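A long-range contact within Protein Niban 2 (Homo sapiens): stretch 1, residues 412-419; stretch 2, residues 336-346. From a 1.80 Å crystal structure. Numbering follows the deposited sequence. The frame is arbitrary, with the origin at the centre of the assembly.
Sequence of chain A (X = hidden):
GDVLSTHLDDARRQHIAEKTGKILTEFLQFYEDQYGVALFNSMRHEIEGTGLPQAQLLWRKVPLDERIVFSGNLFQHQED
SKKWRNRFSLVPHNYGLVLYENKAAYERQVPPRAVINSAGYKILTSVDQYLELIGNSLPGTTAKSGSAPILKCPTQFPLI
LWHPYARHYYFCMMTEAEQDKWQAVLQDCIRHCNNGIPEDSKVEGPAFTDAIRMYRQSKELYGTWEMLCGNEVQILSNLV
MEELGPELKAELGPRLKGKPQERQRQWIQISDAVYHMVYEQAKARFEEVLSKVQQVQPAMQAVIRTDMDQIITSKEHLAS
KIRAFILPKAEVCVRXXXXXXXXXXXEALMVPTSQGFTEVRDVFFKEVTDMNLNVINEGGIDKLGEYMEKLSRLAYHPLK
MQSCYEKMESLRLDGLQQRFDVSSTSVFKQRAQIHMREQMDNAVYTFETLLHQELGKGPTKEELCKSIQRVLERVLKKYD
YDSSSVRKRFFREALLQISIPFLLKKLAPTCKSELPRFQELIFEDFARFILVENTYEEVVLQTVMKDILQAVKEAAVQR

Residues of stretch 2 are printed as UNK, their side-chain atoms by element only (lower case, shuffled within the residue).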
# COMPACT_ATOMS: atom_id res chain seq x y z
N ARG A 412 0.66 -0.81 -17.55
CA ARG A 412 -0.60 -0.16 -17.90
C ARG A 412 -1.70 -1.21 -17.95
O ARG A 412 -1.62 -2.14 -18.76
CB ARG A 412 -0.50 0.59 -19.24
CG ARG A 412 0.41 1.81 -19.18
CD ARG A 412 0.39 2.63 -20.46
NE ARG A 412 -0.86 3.36 -20.64
CZ ARG A 412 -1.87 2.93 -21.41
NH1 ARG A 412 -1.76 1.78 -22.06
NH2 ARG A 412 -2.98 3.65 -21.52
N LEU A 413 -2.70 -1.08 -17.08
CA LEU A 413 -3.76 -2.06 -16.93
C LEU A 413 -5.09 -1.47 -17.38
O LEU A 413 -5.41 -0.33 -17.01
CB LEU A 413 -3.89 -2.53 -15.48
CG LEU A 413 -2.80 -3.39 -14.85
CD1 LEU A 413 -2.96 -3.44 -13.34
CD2 LEU A 413 -2.81 -4.80 -15.44
N ASP A 414 -5.84 -2.22 -18.17
CA ASP A 414 -7.22 -1.87 -18.46
C ASP A 414 -8.13 -2.41 -17.36
O ASP A 414 -7.83 -3.42 -16.72
CB ASP A 414 -7.67 -2.45 -19.80
CG ASP A 414 -7.30 -1.58 -20.98
OD1 ASP A 414 -6.59 -0.57 -20.81
OD2 ASP A 414 -7.74 -1.92 -22.11
N GLY A 415 -9.23 -1.71 -17.13
CA GLY A 415 -10.31 -2.25 -16.34
C GLY A 415 -11.20 -3.12 -17.21
O GLY A 415 -10.91 -3.39 -18.37
N LEU A 416 -12.31 -3.55 -16.62
CA LEU A 416 -13.24 -4.40 -17.35
C LEU A 416 -14.30 -3.60 -18.11
O LEU A 416 -15.30 -4.18 -18.55
CB LEU A 416 -13.88 -5.41 -16.39
CG LEU A 416 -12.96 -6.61 -16.17
CD1 LEU A 416 -13.54 -7.52 -15.11
CD2 LEU A 416 -12.73 -7.37 -17.47
N GLN A 417 -14.10 -2.30 -18.26
CA GLN A 417 -14.75 -1.54 -19.33
C GLN A 417 -13.83 -1.40 -20.54
O GLN A 417 -14.13 -0.62 -21.45
CB GLN A 417 -15.21 -0.18 -18.81
CG GLN A 417 -14.21 0.56 -17.91
CD GLN A 417 -14.41 0.31 -16.42
OE1 GLN A 417 -15.54 0.32 -15.92
NE2 GLN A 417 -13.31 0.07 -15.70
N GLN A 418 -12.73 -2.17 -20.57
CA GLN A 418 -11.72 -2.16 -21.64
C GLN A 418 -11.12 -0.77 -21.83
O GLN A 418 -10.92 -0.29 -22.95
CB GLN A 418 -12.30 -2.69 -22.96
CG GLN A 418 -12.51 -4.20 -22.95
CD GLN A 418 -13.71 -4.61 -22.12
OE1 GLN A 418 -14.85 -4.28 -22.45
NE2 GLN A 418 -13.46 -5.31 -21.01
N ARG A 419 -10.82 -0.12 -20.70
CA ARG A 419 -10.26 1.22 -20.66
C ARG A 419 -9.16 1.24 -19.60
O ARG A 419 -9.27 0.54 -18.59
CB ARG A 419 -11.33 2.27 -20.31
CG ARG A 419 -12.39 2.46 -21.37
CD ARG A 419 -13.38 3.54 -20.96
NE ARG A 419 -14.46 3.72 -21.93
CZ ARG A 419 -15.51 4.52 -21.74
NH1 ARG A 419 -16.44 4.61 -22.68
NH2 ARG A 419 -15.62 5.23 -20.63
N UNK A 336 -19.26 -14.02 -20.43
CA UNK A 336 -19.42 -13.02 -21.48
C UNK A 336 -18.54 -11.79 -21.28
O UNK A 336 -18.13 -11.18 -22.27
c UNK A 336 -21.79 -13.70 -22.01
c UNK A 336 -20.88 -12.58 -21.57
o UNK A 336 -21.33 -14.82 -22.24
n UNK A 336 -23.09 -13.42 -22.12
N UNK A 337 -18.23 -11.43 -20.04
CA UNK A 337 -17.68 -10.11 -19.76
C UNK A 337 -16.39 -10.11 -18.96
O UNK A 337 -15.79 -9.04 -18.80
c UNK A 337 -18.73 -9.25 -19.03
c UNK A 337 -21.35 -8.49 -21.43
n UNK A 337 -22.07 -9.20 -20.57
c UNK A 337 -21.26 -9.60 -19.54
n UNK A 337 -20.11 -8.43 -20.98
c UNK A 337 -20.02 -9.12 -19.79
N UNK A 338 -15.93 -11.26 -18.45
CA UNK A 338 -14.70 -11.32 -17.67
C UNK A 338 -13.71 -12.27 -18.32
O UNK A 338 -12.58 -11.89 -18.64
c UNK A 338 -13.66 -11.71 -15.42
c UNK A 338 -14.96 -11.76 -16.22
c UNK A 338 -16.02 -10.90 -15.57
N UNK A 339 -14.13 -13.53 -18.48
CA UNK A 339 -13.27 -14.56 -19.04
C UNK A 339 -12.53 -14.13 -20.31
O UNK A 339 -11.33 -14.43 -20.42
c UNK A 339 -12.68 -17.12 -20.96
c UNK A 339 -13.28 -17.08 -19.56
o UNK A 339 -13.36 -16.83 -21.95
c UNK A 339 -14.10 -15.83 -19.30
n UNK A 339 -11.40 -17.46 -21.04
N UNK A 340 -13.15 -13.43 -21.28
CA UNK A 340 -12.41 -13.08 -22.50
C UNK A 340 -11.23 -12.17 -22.26
O UNK A 340 -10.31 -12.15 -23.09
c UNK A 340 -14.76 -12.89 -22.88
c UNK A 340 -13.47 -12.37 -23.36
c UNK A 340 -14.58 -13.09 -21.41
N UNK A 341 -11.21 -11.43 -21.17
CA UNK A 341 -10.22 -10.38 -20.97
C UNK A 341 -9.16 -10.74 -19.94
O UNK A 341 -8.17 -10.02 -19.83
o UNK A 341 -15.04 -7.74 -24.23
c UNK A 341 -10.93 -9.08 -20.56
c UNK A 341 -11.73 -8.13 -22.76
c UNK A 341 -12.73 -7.81 -23.65
c UNK A 341 -14.37 -8.66 -22.12
c UNK A 341 -14.05 -8.07 -23.33
c UNK A 341 -12.03 -8.72 -21.53
c UNK A 341 -13.36 -8.99 -21.23
N UNK A 342 -9.33 -11.85 -19.22
CA UNK A 342 -8.34 -12.26 -18.22
C UNK A 342 -6.96 -12.46 -18.82
O UNK A 342 -5.97 -12.01 -18.22
c UNK A 342 -10.08 -11.83 -16.00
c UNK A 342 -8.84 -13.48 -17.45
c UNK A 342 -7.78 -13.96 -16.47
c UNK A 342 -10.13 -13.16 -16.71
N UNK A 343 -6.79 -13.12 -19.98
CA UNK A 343 -5.43 -13.28 -20.52
C UNK A 343 -4.72 -11.97 -20.78
O UNK A 343 -3.54 -11.83 -20.44
c UNK A 343 -5.67 -14.08 -21.81
c UNK A 343 -6.93 -14.83 -21.55
c UNK A 343 -7.78 -13.87 -20.79
N UNK A 344 -5.41 -10.99 -21.37
CA UNK A 344 -4.77 -9.72 -21.69
C UNK A 344 -4.36 -8.97 -20.42
O UNK A 344 -3.27 -8.39 -20.36
o UNK A 344 -5.03 -7.65 -22.88
c UNK A 344 -5.69 -8.86 -22.54
N UNK A 345 -5.24 -8.95 -19.42
CA UNK A 345 -4.92 -8.25 -18.17
C UNK A 345 -3.74 -8.92 -17.48
O UNK A 345 -2.82 -8.25 -17.00
c UNK A 345 -5.77 -7.59 -15.90
c UNK A 345 -6.15 -8.19 -17.26
c UNK A 345 -8.60 -7.52 -17.24
c UNK A 345 -7.25 -7.36 -17.91
N UNK A 346 -3.74 -10.26 -17.44
CA UNK A 346 -2.62 -10.99 -16.86
C UNK A 346 -1.32 -10.69 -17.59
O UNK A 346 -0.28 -10.47 -16.96
c UNK A 346 -2.37 -14.87 -16.39
c UNK A 346 -2.92 -12.49 -16.88
c UNK A 346 -1.89 -13.44 -16.28
c UNK A 346 -1.60 -13.07 -14.83
O HOH W 1 -16.13 -6.46 -19.90

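Position 336 carries two side-chain carbons, the second bearing one oxygen and one nitrogen. This short amide lies on a helix and stays out of reach of residues 412-419; it is Asn336. At 337 one carbon leads to a five-membered ring of three carbons and two nitrogens, an imidazole, and the residue is His337. Its ring leads away from the other stretch, and the contribution comes from the backbone: the carbonyl O of His337 lies 3.7 Å from CD2 of Leu416.

Position 338 has three side-chain carbons, one carrying the other two. This fork at the first carbon, with arms of equal length, identifies Val338, the first residue after the helix to leave helical phi/psi. Its CG1 packs 4.2 Å from CD1 of Leu416. At 339 three carbons lead to one oxygen and one nitrogen, and the CA-to-CB bond points away from stretch 1: Gln339. Three carbons at 340 close a ring onto the backbone nitrogen, giving Pro340, which makes no contact with stretch 1.

Position 341 shows one carbon followed by a six-carbon ring bearing an oxygen, hence Tyr341. Its CA-to-CB bond points toward stretch 1, and CB lies 4.0 Å from CD2 of Leu416. Farther out, NE2 of Gln418 sits over one face of the ring, 3.6 Å from CE2 of Tyr341. The backbone N of Tyr341 donates to O of Val338 at 2.9 Å, a short-range bond within the stretch just after the first helix.

At 342 four carbons fork at the first, one arm two carbons long: Ile342, whose CA-to-CB bond points away. Position 343 again has three carbons closed onto the backbone nitrogen and is Pro343, while the single carbon and oxygen at 344 make Ser344; neither touches the other stretch. At 345, four carbons fork at the first with one arm two carbons long, so this is Ile345. Its CG2 meets CD2 of Leu413 at 4.1 Å, and its CD1 meets CD2 of Leu416, also at 4.1 Å. Four carbons forked at the second identify 346 as Leu346, whose CA-to-CB bond points away from stretch 1.

The contact is chiefly apolar, with no direct hydrogen bond between the stretches. Leu416 is central: it packs against Val338, Tyr341 and Ile345, while Leu413 extends the packing along Ile345. Stretch 1 presents these leucines without regular helix or strand; its type I turn from Gly415 to Gln418 is closed by a hydrogen bond from N of Gln418 to O of Gly415 at 3.1 Å. A water supplies the polar link, donating to O of His337 and O of Leu416, each 2.8 Å from the water O, and accepting from NE2 of Gln418 at 3.1 Å. The same amide nitrogen thus covers the tyrosine ring and joins the water bridge. Carbonyl O of Asp414, 4.2 Å from CG1 of Ile345, is buried without a polar partner.

Stretch 2 (336-346) NHVQPYIPSIL
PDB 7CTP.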